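Local coordinates for cysteine synthase (Fusobacterium nucleatum subsp. nucleatum strain ATCC 25586, PDB 5XEM), which is a pyridoxal 5'-phosphate-dependent enzyme that produces hydrogen sulfide from L-cysteine, forming lanthionine by beta-replacement, and probably also makes L-cysteine from O-acetyl-L-serine and sulfide, at the interface of chains A and B. Sequence-based numbering; all coordinates share one arbitrary frame. Chains: chain A/B, Cysteine synthase.

The interface of chains A and B. Residues chain A 38, 43, 107, 111, 299, 301; chain B 38-39, 43, 266, 299, 301.
Carboxylate oxygen OE2 of A:Glu301 is gripped by two arginines, one from each chain, at the two-fold dimer contact of this fold-type II PLP enzyme of the cysteine synthase family. The firmer hold is a charged hydrogen bond from NE of B:Arg43, 2.9 Å from A:Glu301 OE2 and nearly straight (163° at H). The oxygen lies close to the guanidinium plane, but the N-H meets it from above the carboxylate plane. A:Arg43 NE adds a looser salt bridge within its own chain, 3.8 Å from A:Glu301 OE2. Both arginine chains bend at chi2 and meet tip to tip, their guanidinium groups stacked almost parallel (12° apart). CZ of B:Arg43 lies over the centre of the A:Arg43 guanidinium face, 3.5 Å from A:Arg43 CZ. The glutamates presumably offset the repulsion of this like-charged pair. Terminal NH2 of A:Arg43 sits 2.9 Å from carbonyl O of B:Gly38, but its N-H groups are not aimed at that oxygen, so the close approach is not a hydrogen bond. The carboxylate of B:Glu301, poorly ordered, forms a long salt bridge to A:Arg43. Beside the charges, methyl CD2 of A:Leu107, from helix 103-110, touches CD2 of B:Leu266 at 3.5 Å, the two side chains crossing roughly at right angles. The A:Tyr111 hydroxyl lies against CB of B:Leu266, 3.7 Å from OH, and a water links that hydroxyl to the backbone N of B:Leu266.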
# COMPACT_ATOMS: atom_id res chain seq x y z
N GLY A 38 0.42 -5.28 -5.55
CA GLY A 38 0.30 -4.59 -4.29
C GLY A 38 0.04 -3.10 -4.42
O GLY A 38 -0.34 -2.48 -3.45
N ARG A 43 -4.39 -3.48 -2.11
CA ARG A 43 -3.05 -4.05 -1.88
C ARG A 43 -2.86 -5.46 -2.43
O ARG A 43 -1.87 -6.10 -2.13
CB ARG A 43 -2.65 -3.99 -0.41
CG ARG A 43 -2.68 -2.59 0.17
CD ARG A 43 -1.64 -1.78 -0.53
NE ARG A 43 -1.52 -0.42 -0.02
CZ ARG A 43 -1.61 0.69 -0.74
NH1 ARG A 43 -1.86 0.64 -2.08
NH2 ARG A 43 -1.48 1.86 -0.14
N LEU A 107 -7.95 -5.80 8.61
CA LEU A 107 -8.10 -5.03 7.40
C LEU A 107 -9.54 -5.14 6.98
O LEU A 107 -10.16 -4.14 6.71
CB LEU A 107 -7.17 -5.53 6.27
CG LEU A 107 -5.71 -5.11 6.36
CD1 LEU A 107 -4.83 -6.01 5.49
CD2 LEU A 107 -5.55 -3.65 5.98
N TYR A 111 -13.00 -2.04 6.84
CA TYR A 111 -13.89 -1.67 5.76
C TYR A 111 -15.35 -1.99 6.07
O TYR A 111 -16.20 -1.74 5.24
CB TYR A 111 -13.51 -2.38 4.47
CG TYR A 111 -12.18 -1.97 3.88
CD1 TYR A 111 -12.01 -0.72 3.32
CD2 TYR A 111 -11.10 -2.85 3.86
CE1 TYR A 111 -10.80 -0.34 2.78
CE2 TYR A 111 -9.89 -2.49 3.30
CZ TYR A 111 -9.75 -1.25 2.75
OH TYR A 111 -8.54 -0.86 2.20
N SER A 299 1.16 -6.91 -1.65
CA SER A 299 2.27 -6.27 -0.96
C SER A 299 2.49 -6.98 0.37
O SER A 299 1.62 -7.74 0.84
CB SER A 299 2.04 -4.78 -0.80
OG SER A 299 1.07 -4.57 0.18
N GLU A 301 3.07 -5.90 3.60
CA GLU A 301 2.83 -5.28 4.90
C GLU A 301 2.02 -6.19 5.82
O GLU A 301 2.30 -6.29 7.00
CB GLU A 301 2.04 -3.96 4.80
CG GLU A 301 2.55 -2.91 3.84
CD GLU A 301 1.94 -3.05 2.46
OE1 GLU A 301 2.27 -4.05 1.79
OE2 GLU A 301 1.15 -2.18 2.04
N GLY B 38 -0.41 7.45 0.93
CA GLY B 38 -0.23 6.05 1.23
C GLY B 38 -0.03 5.20 -0.01
O GLY B 38 0.38 4.06 0.11
N SER B 39 -0.30 5.75 -1.19
CA SER B 39 -0.10 5.06 -2.44
C SER B 39 1.34 5.02 -2.88
O SER B 39 1.70 4.24 -3.78
CB SER B 39 -0.93 5.70 -3.56
OG SER B 39 -2.29 5.46 -3.26
N ARG B 43 4.58 3.84 1.33
CA ARG B 43 3.30 3.95 2.00
C ARG B 43 3.12 5.23 2.78
O ARG B 43 2.18 5.33 3.56
CB ARG B 43 3.00 2.73 2.86
CG ARG B 43 3.05 1.42 2.07
CD ARG B 43 1.86 1.33 1.13
NE ARG B 43 1.82 0.08 0.36
CZ ARG B 43 1.85 -0.02 -0.96
NH1 ARG B 43 1.98 1.08 -1.73
NH2 ARG B 43 1.76 -1.21 -1.53
N LEU B 266 -8.33 3.69 3.36
CA LEU B 266 -7.65 3.23 4.55
C LEU B 266 -6.45 4.14 4.77
O LEU B 266 -5.38 3.94 4.20
CB LEU B 266 -7.20 1.79 4.36
CG LEU B 266 -6.88 0.99 5.61
CD1 LEU B 266 -8.17 0.58 6.33
CD2 LEU B 266 -6.05 -0.24 5.25
N SER B 299 -0.88 5.37 4.70
CA SER B 299 -1.96 4.39 4.72
C SER B 299 -2.22 3.84 6.15
O SER B 299 -1.38 3.93 7.06
CB SER B 299 -1.63 3.23 3.80
OG SER B 299 -0.47 2.60 4.27
N GLU B 301 -2.78 0.70 7.13
CA GLU B 301 -2.38 -0.69 7.45
C GLU B 301 -1.42 -0.77 8.63
O GLU B 301 -1.44 -1.74 9.38
CB GLU B 301 -1.76 -1.40 6.24
CG GLU B 301 -2.71 -1.55 5.06
CD GLU B 301 -2.72 -0.36 4.11
OE1 GLU B 301 -1.88 0.55 4.33
OE2 GLU B 301 -3.53 -0.33 3.16
O HOH W 1 -8.02 2.13 0.98